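Long-range contacts in regulatory protein E2 (Bovine papillomavirus type 1, PDB 2JEX), which acts in regulating viral transcription and, through its interaction with E1, in initiating viral DNA replication, here represented by its N-terminal transactivation domain: residues 112-117 and 132-137; 117-122 and 186-191; 151-156 and 165-170; 155-160 and 171-176. The protein carries 1 engineered substitution. All coordinates share one frame; numbering follows the deposited sequence.

Interaction 1 (112-117 and 132-137); sequences KGARVV and TVYSNL
The beta hairpin of strands 110-120 and 128-140 sets Arg115 against Val133 as an antiparallel hydrogen-bonded pair: Val133 N gives a nearly straight bond (171°) to Arg115 O at 2.7 Å, and Arg115 N returns one to Val133 O at 2.8 Å. A second such pair, Lys112 with Asn136, is held by both backbone bonds. Between them the regular pattern breaks. Gly113, at a positive phi of 84°, offers its carbonyl O to Ser135 N (2.7 Å) where the second strand turns a corner, and Ser135 OG lies 3.6 Å from Gly113 CA. As hairpin partners require, facing side chains share a side of the sheet. On one side Ala114 CB meets Tyr134 CE2 at 3.3 Å, obliquely to the ring. On the other, the extended Arg115 chain carries its guanidinium past Val133 CG1, which lies over one face, while Ser135 CB lies at its edge, 3.7 Å from Arg115 NH1. Arg115 NE forms a salt bridge with Asp190 and NH2 bonds to the Ala150 carbonyl, so the loop after strand 186-189 and strand 145-152 both hold the group. Val117 CG2 meets Val133 CG2 at 3.6 Å, methyl against methyl.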
loop_
_atom_site.group_PDB
_atom_site.type_symbol
_atom_site.label_atom_id
_atom_site.label_comp_id
_atom_site.label_asym_id
_atom_site.label_seq_id
_atom_site.Cartn_x
_atom_site.Cartn_y
_atom_site.Cartn_z
ATOM N N LYS A 112 7.903 -3.120 2.178
ATOM C CA LYS A 112 9.123 -2.341 2.418
ATOM C C LYS A 112 10.217 -2.706 1.405
ATOM O O LYS A 112 10.215 -3.808 0.849
ATOM C CB LYS A 112 9.625 -2.529 3.853
ATOM C CG LYS A 112 8.628 -2.087 4.939
ATOM C CD LYS A 112 9.276 -1.957 6.308
ATOM C CE LYS A 112 9.485 -3.316 6.945
ATOM N NZ LYS A 112 9.673 -3.237 8.424
ATOM N N GLY A 113 11.139 -1.774 1.169
ATOM C CA GLY A 113 12.266 -2.007 0.266
ATOM C C GLY A 113 11.908 -1.749 -1.187
ATOM O O GLY A 113 11.759 -2.683 -1.971
ATOM N N ALA A 114 11.762 -0.475 -1.536
ATOM C CA ALA A 114 11.341 -0.079 -2.878
ATOM C C ALA A 114 12.529 -0.007 -3.821
ATOM O O ALA A 114 13.624 0.441 -3.435
ATOM C CB ALA A 114 10.619 1.271 -2.841
ATOM N N ARG A 115 12.308 -0.458 -5.052
ATOM C CA ARG A 115 13.268 -0.233 -6.128
ATOM C C ARG A 115 12.566 -0.117 -7.469
ATOM O O ARG A 115 11.431 -0.568 -7.630
ATOM C CB ARG A 115 14.344 -1.323 -6.167
ATOM C CG ARG A 115 13.868 -2.642 -6.707
ATOM C CD ARG A 115 14.899 -3.699 -6.434
ATOM N NE ARG A 115 14.511 -4.972 -7.026
ATOM C CZ ARG A 115 13.796 -5.905 -6.407
ATOM N NH1 ARG A 115 13.362 -5.718 -5.162
ATOM N NH2 ARG A 115 13.512 -7.034 -7.038
ATOM N N VAL A 116 13.248 0.492 -8.430
ATOM C CA VAL A 116 12.657 0.712 -9.741
ATOM C C VAL A 116 13.099 -0.363 -10.735
ATOM O O VAL A 116 14.291 -0.629 -10.909
ATOM C CB VAL A 116 12.938 2.156 -10.272
ATOM C CG1 VAL A 116 12.424 2.328 -11.688
ATOM C CG2 VAL A 116 12.295 3.210 -9.343
ATOM N N VAL A 117 12.111 -0.983 -11.369
ATOM C CA VAL A 117 12.341 -1.876 -12.498
ATOM C C VAL A 117 12.048 -1.110 -13.801
ATOM O O VAL A 117 11.021 -0.436 -13.923
ATOM C CB VAL A 117 11.496 -3.173 -12.349
ATOM C CG1 VAL A 117 11.524 -4.011 -13.608
ATOM C CG2 VAL A 117 12.029 -4.002 -11.174
ATOM N N THR A 132 7.726 0.289 -9.768
ATOM C CA THR A 132 8.258 0.232 -8.408
ATOM C C THR A 132 7.952 -1.133 -7.815
ATOM O O THR A 132 6.788 -1.532 -7.729
ATOM C CB THR A 132 7.677 1.349 -7.532
ATOM O OG1 THR A 132 7.967 2.612 -8.140
ATOM C CG2 THR A 132 8.276 1.319 -6.119
ATOM N N VAL A 133 9.011 -1.852 -7.440
ATOM C CA VAL A 133 8.897 -3.188 -6.854
ATOM C C VAL A 133 9.430 -3.172 -5.420
ATOM O O VAL A 133 10.412 -2.498 -5.122
ATOM C CB VAL A 133 9.634 -4.247 -7.714
ATOM C CG1 VAL A 133 9.460 -5.657 -7.145
ATOM C CG2 VAL A 133 9.105 -4.209 -9.133
ATOM N N TYR A 134 8.765 -3.911 -4.539
ATOM C CA TYR A 134 9.138 -3.973 -3.124
ATOM C C TYR A 134 9.765 -5.319 -2.789
ATOM O O TYR A 134 9.202 -6.366 -3.102
ATOM C CB TYR A 134 7.927 -3.650 -2.229
ATOM C CG TYR A 134 7.479 -2.210 -2.383
ATOM C CD1 TYR A 134 6.487 -1.854 -3.303
ATOM C CD2 TYR A 134 8.075 -1.198 -1.639
ATOM C CE1 TYR A 134 6.088 -0.526 -3.463
ATOM C CE2 TYR A 134 7.688 0.131 -1.795
ATOM C CZ TYR A 134 6.704 0.461 -2.712
ATOM O OH TYR A 134 6.333 1.783 -2.859
ATOM N N SER A 135 10.944 -5.289 -2.171
ATOM C CA SER A 135 11.689 -6.512 -1.876
ATOM C C SER A 135 11.055 -7.312 -0.742
ATOM O O SER A 135 11.283 -8.522 -0.628
ATOM C CB SER A 135 13.150 -6.192 -1.541
ATOM O OG SER A 135 13.257 -5.422 -0.352
ATOM N N ASN A 136 10.261 -6.630 0.085
ATOM C CA ASN A 136 9.659 -7.246 1.265
ATOM C C ASN A 136 8.156 -7.017 1.315
ATOM O O ASN A 136 7.691 -5.878 1.381
ATOM C CB ASN A 136 10.352 -6.763 2.553
ATOM C CG ASN A 136 11.861 -7.057 2.557
ATOM O OD1 ASN A 136 12.300 -8.137 2.157
ATOM N ND2 ASN A 136 12.652 -6.089 3.006
ATOM N N LEU A 137 7.409 -8.116 1.260
ATOM C CA LEU A 137 5.954 -8.077 1.238
ATOM C C LEU A 137 5.403 -8.884 2.398
ATOM O O LEU A 137 5.818 -10.023 2.626
ATOM C CB LEU A 137 5.404 -8.642 -0.077
ATOM C CG LEU A 137 5.852 -8.091 -1.438
ATOM C CD1 LEU A 137 5.181 -8.861 -2.575
ATOM C CD2 LEU A 137 5.549 -6.612 -1.555
#

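Interaction 2 (117-122 and 186-191); sequences VEVEFD and YSVRDQ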
loop_
_atom_site.group_PDB
_atom_site.type_symbol
_atom_site.label_atom_id
_atom_site.label_comp_id
_atom_site.label_asym_id
_atom_site.label_seq_id
_atom_site.Cartn_x
_atom_site.Cartn_y
_atom_site.Cartn_z
ATOM N N VAL A 117 12.111 -0.983 -11.369
ATOM C CA VAL A 117 12.341 -1.876 -12.498
ATOM C C VAL A 117 12.048 -1.110 -13.801
ATOM O O VAL A 117 11.021 -0.436 -13.923
ATOM C CB VAL A 117 11.496 -3.173 -12.349
ATOM C CG1 VAL A 117 11.524 -4.011 -13.608
ATOM C CG2 VAL A 117 12.029 -4.002 -11.174
ATOM N N GLU A 118 12.976 -1.186 -14.750
ATOM C CA GLU A 118 12.828 -0.492 -16.030
ATOM C C GLU A 118 12.609 -1.465 -17.182
ATOM O O GLU A 118 13.356 -2.431 -17.339
ATOM C CB GLU A 118 14.041 0.397 -16.336
ATOM C CG GLU A 118 13.859 1.213 -17.624
ATOM C CD GLU A 118 15.105 1.987 -18.055
ATOM O OE1 GLU A 118 14.934 3.171 -18.436
ATOM O OE2 GLU A 118 16.235 1.427 -18.023
ATOM N N VAL A 119 11.576 -1.205 -17.978
ATOM C CA VAL A 119 11.287 -2.028 -19.151
ATOM C C VAL A 119 11.436 -1.196 -20.424
ATOM O O VAL A 119 10.863 -0.112 -20.543
ATOM C CB VAL A 119 9.887 -2.703 -19.085
ATOM C CG1 VAL A 119 9.679 -3.623 -20.291
ATOM C CG2 VAL A 119 9.753 -3.517 -17.818
ATOM N N GLU A 120 12.221 -1.713 -21.357
ATOM C CA GLU A 120 12.453 -1.068 -22.643
ATOM C C GLU A 120 11.756 -1.891 -23.715
ATOM O O GLU A 120 11.921 -3.108 -23.777
ATOM C CB GLU A 120 13.956 -0.968 -22.925
ATOM C CG GLU A 120 14.315 -0.296 -24.242
ATOM C CD GLU A 120 15.664 -0.758 -24.774
ATOM O OE1 GLU A 120 15.747 -1.899 -25.280
ATOM O OE2 GLU A 120 16.641 0.013 -24.697
ATOM N N PHE A 121 10.988 -1.229 -24.569
ATOM C CA PHE A 121 10.064 -1.960 -25.427
ATOM C C PHE A 121 10.539 -2.426 -26.803
ATOM O O PHE A 121 10.585 -3.631 -27.055
ATOM C CB PHE A 121 8.681 -1.295 -25.440
ATOM C CG PHE A 121 7.993 -1.374 -24.111
ATOM C CD1 PHE A 121 7.979 -0.284 -23.260
ATOM C CD2 PHE A 121 7.425 -2.576 -23.676
ATOM C CE1 PHE A 121 7.371 -0.365 -22.007
ATOM C CE2 PHE A 121 6.814 -2.671 -22.425
ATOM C CZ PHE A 121 6.787 -1.562 -21.587
ATOM N N ASP A 122 10.910 -1.544 -27.711
ATOM C CA ASP A 122 11.152 -2.093 -29.067
ATOM C C ASP A 122 12.625 -2.152 -29.469
ATOM O O ASP A 122 12.969 -1.947 -30.632
ATOM C CB ASP A 122 10.269 -1.382 -30.113
ATOM C CG ASP A 122 8.810 -1.829 -30.035
ATOM O OD1 ASP A 122 8.575 -3.051 -29.998
ATOM O OD2 ASP A 122 7.899 -0.971 -30.005
ATOM N N TYR A 186 10.836 -6.948 -25.577
ATOM C CA TYR A 186 11.149 -5.988 -24.537
ATOM C C TYR A 186 12.303 -6.552 -23.721
ATOM O O TYR A 186 12.632 -7.735 -23.835
ATOM C CB TYR A 186 9.926 -5.716 -23.652
ATOM C CG TYR A 186 9.299 -6.965 -23.082
ATOM C CD1 TYR A 186 9.717 -7.478 -21.853
ATOM C CD2 TYR A 186 8.298 -7.638 -23.770
ATOM C CE1 TYR A 186 9.150 -8.624 -21.319
ATOM C CE2 TYR A 186 7.724 -8.803 -23.251
ATOM C CZ TYR A 186 8.155 -9.292 -22.026
ATOM O OH TYR A 186 7.588 -10.432 -21.499
ATOM N N SER A 187 12.929 -5.694 -22.926
ATOM C CA SER A 187 13.997 -6.115 -22.039
ATOM C C SER A 187 13.744 -5.493 -20.675
ATOM O O SER A 187 13.289 -4.352 -20.572
ATOM C CB SER A 187 15.373 -5.726 -22.595
ATOM O OG SER A 187 15.547 -4.315 -22.583
ATOM N N VAL A 188 14.033 -6.265 -19.633
ATOM C CA VAL A 188 13.693 -5.899 -18.262
ATOM C C VAL A 188 14.978 -5.778 -17.450
ATOM O O VAL A 188 15.773 -6.727 -17.386
ATOM C CB VAL A 188 12.787 -6.975 -17.623
ATOM C CG1 VAL A 188 12.391 -6.576 -16.212
ATOM C CG2 VAL A 188 11.562 -7.232 -18.484
ATOM N N ARG A 189 15.189 -4.606 -16.860
ATOM C CA ARG A 189 16.299 -4.387 -15.947
ATOM C C ARG A 189 15.736 -4.258 -14.536
ATOM O O ARG A 189 14.925 -3.360 -14.260
ATOM C CB ARG A 189 17.105 -3.146 -16.360
ATOM C CG ARG A 189 17.996 -2.578 -15.259
ATOM C CD ARG A 189 19.179 -1.785 -15.801
ATOM N NE ARG A 189 20.439 -2.516 -15.633
ATOM C CZ ARG A 189 21.260 -2.865 -16.620
ATOM N NH1 ARG A 189 20.985 -2.548 -17.881
ATOM N NH2 ARG A 189 22.371 -3.526 -16.343
ATOM N N ASP A 190 16.142 -5.169 -13.652
ATOM C CA ASP A 190 15.621 -5.197 -12.286
ATOM C C ASP A 190 16.579 -4.544 -11.284
ATOM O O ASP A 190 16.162 -3.641 -10.517
ATOM C CB ASP A 190 15.250 -6.631 -11.864
ATOM C CG ASP A 190 14.755 -6.724 -10.413
ATOM O OD1 ASP A 190 14.474 -5.683 -9.776
ATOM O OD2 ASP A 190 14.652 -7.862 -9.900
ATOM N N GLN A 191 17.829 -5.018 -11.273
ATOM C CA GLN A 191 18.895 -4.470 -10.424
ATOM C C GLN A 191 20.232 -4.577 -11.161
ATOM O O GLN A 191 20.742 -3.588 -11.694
ATOM C CB GLN A 191 18.992 -5.195 -9.061
ATOM C CG GLN A 191 17.762 -5.073 -8.166
ATOM C CD GLN A 191 17.953 -5.693 -6.791
ATOM O OE1 GLN A 191 17.574 -6.843 -6.557
ATOM N NE2 GLN A 191 18.532 -4.928 -5.870
#
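Arg189 N points almost exactly at Glu118 O, 2.9 Å away with an N-H...O angle of 178°, and Glu118 N returns a bond to Arg189 O. Two residues along, Ser187 N and Glu120 O make the same exchange at 2.9 Å, with Glu120 N bonded to Ser187 O. These two hydrogen-bonded pairs bracket the non-hydrogen-bonded pair Val119 with Val188, and together they join strands 117-120 and 186-189 antiparallel within the large sheet of the domain, where strand 110-120 also borders strand 128-140. The two faces differ in character. Val119 and Val188 lie side by side and point the same way, their CG2 methyls 4.2 Å apart, and Val119 CG1 runs beside Tyr186 CB. Phe173 of helix 173-180 packs against this side of the sheet, touching Val119, Val188 and Tyr186. The hydroxyl of Tyr186 bonds to the Gly154 carbonyl. Beyond the strand end, Phe121 CD2 comes obliquely to Tyr186 CB at 4.0 Å. The opposite face carries Glu118, Glu120, Ser187 and Arg189. Here Glu120 CG is anti to the backbone N (chi1 -179°), and the chain runs on extended. Glu120 OE1 lies 3.6 Å from Ser187 OG. Val117 CG2 rests 3.3 Å from Asp190 OD1, an oxygen that also receives the salt bridge from Arg115. Backbone bonding thus fixes the strand register, while the side chains divide an apolar, helix-covered face from a polar one. There Glu118 OE2 and Arg189 NH1, 6.2 Å apart, are too distant for a salt bridge, and any attraction is probably weak.

Interaction 3 (151-156 and 165-170); sequences GADGTG and AGRIYY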
loop_
_atom_site.group_PDB
_atom_site.type_symbol
_atom_site.label_atom_id
_atom_site.label_comp_id
_atom_site.label_asym_id
_atom_site.label_seq_id
_atom_site.Cartn_x
_atom_site.Cartn_y
_atom_site.Cartn_z
ATOM N N GLY A 151 10.085 -9.653 -7.119
ATOM C CA GLY A 151 11.094 -9.360 -8.120
ATOM C C GLY A 151 10.465 -9.323 -9.491
ATOM O O GLY A 151 9.255 -9.488 -9.617
ATOM N N ALA A 152 11.303 -9.104 -10.501
ATOM C CA ALA A 152 10.909 -9.118 -11.900
ATOM C C ALA A 152 11.811 -10.040 -12.723
ATOM O O ALA A 152 13.010 -10.182 -12.439
ATOM C CB ALA A 152 10.956 -7.718 -12.466
ATOM N N ASP A 153 11.223 -10.671 -13.734
ATOM C CA ASP A 153 11.981 -11.429 -14.718
ATOM C C ASP A 153 11.427 -11.117 -16.108
ATOM O O ASP A 153 10.808 -10.072 -16.296
ATOM C CB ASP A 153 11.945 -12.927 -14.398
ATOM C CG ASP A 153 10.536 -13.488 -14.328
ATOM O OD1 ASP A 153 10.372 -14.573 -13.740
ATOM O OD2 ASP A 153 9.592 -12.857 -14.855
ATOM N N GLY A 154 11.645 -12.010 -17.072
ATOM C CA GLY A 154 11.166 -11.816 -18.444
ATOM C C GLY A 154 9.656 -11.891 -18.607
ATOM O O GLY A 154 9.110 -11.397 -19.590
ATOM N N THR A 155 8.980 -12.504 -17.644
ATOM C CA THR A 155 7.540 -12.706 -17.719
ATOM C C THR A 155 6.773 -11.527 -17.087
ATOM O O THR A 155 5.806 -11.022 -17.663
ATOM C CB THR A 155 7.155 -14.068 -17.080
ATOM O OG1 THR A 155 7.843 -15.125 -17.764
ATOM C CG2 THR A 155 5.663 -14.327 -17.163
ATOM N N GLY A 156 7.220 -11.083 -15.917
ATOM C CA GLY A 156 6.540 -10.026 -15.205
ATOM C C GLY A 156 7.054 -9.812 -13.802
ATOM O O GLY A 156 8.160 -10.226 -13.446
ATOM N N ALA A 165 5.355 -23.618 -3.834
ATOM C CA ALA A 165 6.681 -23.163 -4.266
ATOM C C ALA A 165 6.763 -22.814 -5.750
ATOM O O ALA A 165 6.493 -23.650 -6.618
ATOM C CB ALA A 165 7.746 -24.189 -3.893
ATOM N N GLY A 166 7.140 -21.564 -6.012
ATOM C CA GLY A 166 7.237 -21.023 -7.363
ATOM C C GLY A 166 6.949 -19.532 -7.358
ATOM O O GLY A 166 6.443 -18.990 -6.369
ATOM N N ARG A 167 7.282 -18.869 -8.463
ATOM C CA ARG A 167 7.007 -17.448 -8.629
ATOM C C ARG A 167 5.539 -17.245 -8.977
ATOM O O ARG A 167 5.019 -17.887 -9.894
ATOM C CB ARG A 167 7.890 -16.863 -9.728
ATOM C CG ARG A 167 9.375 -17.017 -9.470
ATOM C CD ARG A 167 10.188 -16.279 -10.510
ATOM N NE ARG A 167 11.609 -16.607 -10.430
ATOM C CZ ARG A 167 12.572 -15.964 -11.085
ATOM N NH1 ARG A 167 12.276 -14.932 -11.868
ATOM N NH2 ARG A 167 13.841 -16.359 -10.958
ATOM N N ILE A 168 4.870 -16.365 -8.235
ATOM C CA ILE A 168 3.466 -16.049 -8.509
ATOM C C ILE A 168 3.338 -14.629 -9.057
ATOM O O ILE A 168 3.591 -13.645 -8.358
ATOM C CB ILE A 168 2.549 -16.327 -7.285
ATOM C CG1 ILE A 168 2.536 -17.832 -6.989
ATOM C CG2 ILE A 168 1.117 -15.854 -7.554
ATOM C CD1 ILE A 168 2.423 -18.198 -5.525
ATOM N N TYR A 169 2.956 -14.546 -10.327
ATOM C CA TYR A 169 2.963 -13.290 -11.064
ATOM C C TYR A 169 1.717 -12.467 -10.810
ATOM O O TYR A 169 0.600 -12.978 -10.916
ATOM C CB TYR A 169 3.136 -13.552 -12.565
ATOM C CG TYR A 169 4.482 -14.161 -12.908
ATOM C CD1 TYR A 169 5.573 -13.350 -13.229
ATOM C CD2 TYR A 169 4.667 -15.547 -12.895
ATOM C CE1 TYR A 169 6.805 -13.899 -13.527
ATOM C CE2 TYR A 169 5.896 -16.106 -13.197
ATOM C CZ TYR A 169 6.962 -15.276 -13.512
ATOM O OH TYR A 169 8.182 -15.824 -13.816
ATOM N N TYR A 170 1.921 -11.199 -10.454
ATOM C CA TYR A 170 0.821 -10.248 -10.284
ATOM C C TYR A 170 0.768 -9.255 -11.445
ATOM O O TYR A 170 -0.229 -8.560 -11.638
ATOM C CB TYR A 170 0.886 -9.541 -8.922
ATOM C CG TYR A 170 2.108 -8.678 -8.656
ATOM C CD1 TYR A 170 2.127 -7.327 -9.018
ATOM C CD2 TYR A 170 3.225 -9.197 -7.993
ATOM C CE1 TYR A 170 3.235 -6.526 -8.757
ATOM C CE2 TYR A 170 4.346 -8.406 -7.729
ATOM C CZ TYR A 170 4.337 -7.073 -8.112
ATOM O OH TYR A 170 5.426 -6.282 -7.854
#
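Asp153 and Tyr169 reach toward each other tip to tip, with the carboxylate and ring planes turned 36° apart. The phenol OH gives its proton to the syn lone pair of Asp153 OD1, and the OH to OD1 distance is a short 2.5 Å. The same oxygen takes a salt bridge from Arg167, whose chain, extended from CG to NE, crosses the aspartate obliquely. The guanidinium plane is turned 18° from that of the carboxylate, and Arg167 NH1 stands 2.7 Å from Asp153 OD1, although as a hydrogen bond this is weak because the N-H points well off the oxygen (123°). The other oxygen serves the aspartate's own loop. Asp153 OD2 accepts from Thr155 N at 2.9 Å, which completes an Asx turn and meets the oxygen from above the carboxylate plane; Gly156 N adds a second bond at 3.1 Å, nearly along the C-O axis. Asp153 therefore fastens the turn that leads from strand 145-152 into strand 157-161 to the edge strand 166-169, which lies on the far side of strand 157-161. Thr155 approaches Tyr169 quite differently, at about a right angle. Its CG2, anti to the backbone N, sits over one face of the ring, offset toward the rim and 4.0 Å from the centroid, in a CH-pi contact. Its CB closes on Tyr169 CE1 at 3.6 Å. Asp153 CG and Gly156 C lie in the ring plane at its edge.

Interaction 4 (155-160 and 171-176); sequences TGLYYC and SAFGDE. Engineered in segment 171-176: Ala172 (natural residue Arg).
Gly156 CA sits 3.3 Å above the plane of the Phe173 ring, offset toward the rim, and makes a CH-pi contact with that face. Leu157 crosses the same ring at about a right angle and sets CD2 3.5 Å from Phe173 CZ, while Leu157 CD1 lies 3.7 Å from Ser171 CB. The backbone brings these groups together: Phe173 N bonds to Thr155 O at 2.7 Å, and Ser171 N bonds to Leu157 O at 3.2 Å, the reverse bond from Leu157 N to Ser171 O being weak. The engineered Ala172 touches the other segment chiefly through CA, 3.5 Å from Thr155 O. Further out, a water donates to Thr155 O and accepts from Gly174 N, so that one carbonyl serves two successive amides at the start of helix 173-180, one directly and one through solvent. The amides of Thr155 and Gly156 are held within their own turn by Asp153, and the Phe173 ring also faces strand 186-189. The chemistry implies that the helix start is tied to the loop before strand 157-161 by its backbone amides, with the buried Phe173 ring packed against Gly156 and Leu157.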
loop_
_atom_site.group_PDB
_atom_site.type_symbol
_atom_site.label_atom_id
_atom_site.label_comp_id
_atom_site.label_asym_id
_atom_site.label_seq_id
_atom_site.Cartn_x
_atom_site.Cartn_y
_atom_site.Cartn_z
ATOM N N THR A 155 8.980 -12.504 -17.644
ATOM C CA THR A 155 7.540 -12.706 -17.719
ATOM C C THR A 155 6.773 -11.527 -17.087
ATOM O O THR A 155 5.806 -11.022 -17.663
ATOM C CB THR A 155 7.155 -14.068 -17.080
ATOM O OG1 THR A 155 7.843 -15.125 -17.764
ATOM C CG2 THR A 155 5.663 -14.327 -17.163
ATOM N N GLY A 156 7.220 -11.083 -15.917
ATOM C CA GLY A 156 6.540 -10.026 -15.205
ATOM C C GLY A 156 7.054 -9.812 -13.802
ATOM O O GLY A 156 8.160 -10.226 -13.446
ATOM N N LEU A 157 6.238 -9.138 -13.009
ATOM C CA LEU A 157 6.509 -8.932 -11.601
ATOM C C LEU A 157 5.788 -10.032 -10.841
ATOM O O LEU A 157 4.678 -10.423 -11.202
ATOM C CB LEU A 157 6.029 -7.550 -11.180
ATOM C CG LEU A 157 6.387 -6.372 -12.088
ATOM C CD1 LEU A 157 5.540 -5.142 -11.721
ATOM C CD2 LEU A 157 7.838 -6.041 -11.967
ATOM N N TYR A 158 6.439 -10.542 -9.805
ATOM C CA TYR A 158 6.020 -11.776 -9.149
ATOM C C TYR A 158 6.457 -11.744 -7.694
ATOM O O TYR A 158 7.372 -11.001 -7.323
ATOM C CB TYR A 158 6.679 -12.990 -9.831
ATOM C CG TYR A 158 8.182 -13.050 -9.615
ATOM C CD1 TYR A 158 8.716 -13.585 -8.439
ATOM C CD2 TYR A 158 9.067 -12.555 -10.572
ATOM C CE1 TYR A 158 10.081 -13.621 -8.219
ATOM C CE2 TYR A 158 10.455 -12.602 -10.368
ATOM C CZ TYR A 158 10.948 -13.134 -9.189
ATOM O OH TYR A 158 12.300 -13.189 -8.958
ATOM N N TYR A 159 5.812 -12.575 -6.884
ATOM C CA TYR A 159 6.266 -12.838 -5.523
ATOM C C TYR A 159 6.334 -14.341 -5.327
ATOM O O TYR A 159 5.614 -15.086 -5.994
ATOM C CB TYR A 159 5.336 -12.183 -4.484
ATOM C CG TYR A 159 3.913 -12.714 -4.477
ATOM C CD1 TYR A 159 2.913 -12.093 -5.231
ATOM C CD2 TYR A 159 3.563 -13.824 -3.707
ATOM C CE1 TYR A 159 1.609 -12.567 -5.234
ATOM C CE2 TYR A 159 2.259 -14.311 -3.703
ATOM C CZ TYR A 159 1.286 -13.671 -4.469
ATOM O OH TYR A 159 -0.010 -14.141 -4.472
ATOM N N CYS A 160 7.200 -14.786 -4.423
ATOM C CA CYS A 160 7.279 -16.209 -4.090
ATOM C C CYS A 160 7.017 -16.508 -2.616
ATOM O O CYS A 160 7.379 -15.724 -1.733
ATOM C CB CYS A 160 8.595 -16.845 -4.564
ATOM S SG CYS A 160 9.989 -15.720 -4.801
ATOM N N SER A 171 1.849 -9.210 -12.215
ATOM C CA SER A 171 1.923 -8.392 -13.412
ATOM C C SER A 171 2.550 -9.221 -14.525
ATOM O O SER A 171 3.392 -10.095 -14.269
ATOM C CB SER A 171 2.759 -7.149 -13.133
ATOM O OG SER A 171 2.441 -6.091 -14.017
ATOM N N ALA A 172 2.113 -8.987 -15.756
ATOM C CA ALA A 172 2.692 -9.662 -16.911
ATOM C C ALA A 172 3.244 -8.621 -17.869
ATOM O O ALA A 172 2.515 -7.732 -18.303
ATOM C CB ALA A 172 1.643 -10.518 -17.602
ATOM N N PHE A 173 4.523 -8.729 -18.207
ATOM C CA PHE A 173 5.130 -7.762 -19.124
ATOM C C PHE A 173 4.621 -7.881 -20.566
ATOM O O PHE A 173 4.685 -6.922 -21.339
ATOM C CB PHE A 173 6.664 -7.809 -19.065
ATOM C CG PHE A 173 7.245 -7.268 -17.787
ATOM C CD1 PHE A 173 6.743 -6.100 -17.210
ATOM C CD2 PHE A 173 8.304 -7.917 -17.166
ATOM C CE1 PHE A 173 7.282 -5.596 -16.024
ATOM C CE2 PHE A 173 8.848 -7.425 -15.988
ATOM C CZ PHE A 173 8.333 -6.255 -15.418
ATOM N N GLY A 174 4.103 -9.052 -20.917
ATOM C CA GLY A 174 3.499 -9.261 -22.221
ATOM C C GLY A 174 2.245 -8.436 -22.396
ATOM O O GLY A 174 1.923 -8.034 -23.511
ATOM N N ASP A 175 1.534 -8.194 -21.293
ATOM C CA ASP A 175 0.384 -7.290 -21.293
ATOM C C ASP A 175 0.834 -5.825 -21.406
ATOM O O ASP A 175 0.127 -5.002 -21.978
ATOM C CB ASP A 175 -0.494 -7.492 -20.043
ATOM C CG ASP A 175 -1.247 -8.845 -20.034
ATOM O OD1 ASP A 175 -1.374 -9.432 -18.936
ATOM O OD2 ASP A 175 -1.723 -9.320 -21.097
ATOM N N GLU A 176 2.004 -5.503 -20.854
ATOM C CA GLU A 176 2.578 -4.156 -20.974
ATOM C C GLU A 176 3.057 -3.868 -22.398
ATOM O O GLU A 176 2.794 -2.793 -22.940
ATOM C CB GLU A 176 3.709 -3.952 -19.968
ATOM C CG GLU A 176 3.258 -4.010 -18.503
ATOM C CD GLU A 176 2.172 -2.984 -18.153
ATOM O OE1 GLU A 176 1.019 -3.403 -17.901
ATOM O OE2 GLU A 176 2.459 -1.768 -18.135
HETATM O O HOH W 1 4.346 -11.975 -19.812
#

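Overall arrangement
From the N terminus, strand 110-120 takes part in two contacts. Interaction 1 closes the short hairpin with strand 128-140, while interaction 2 pairs the end of the same strand with 186-189 and so closes a much longer loop; the two share Val117 and cross along the chain. Interactions 3 and 4 follow interaction 1 in series and are nested inside the loop of interaction 2. Both start from the turn around Thr155 and Gly156. Interactions 1 and 2 thus pair strands of one antiparallel sheet, while 3 and 4 tie that turn to edge strand 166-169 and to the start of helix 173-180, which carries the chain on to strand 186-189, beside strand 110-120.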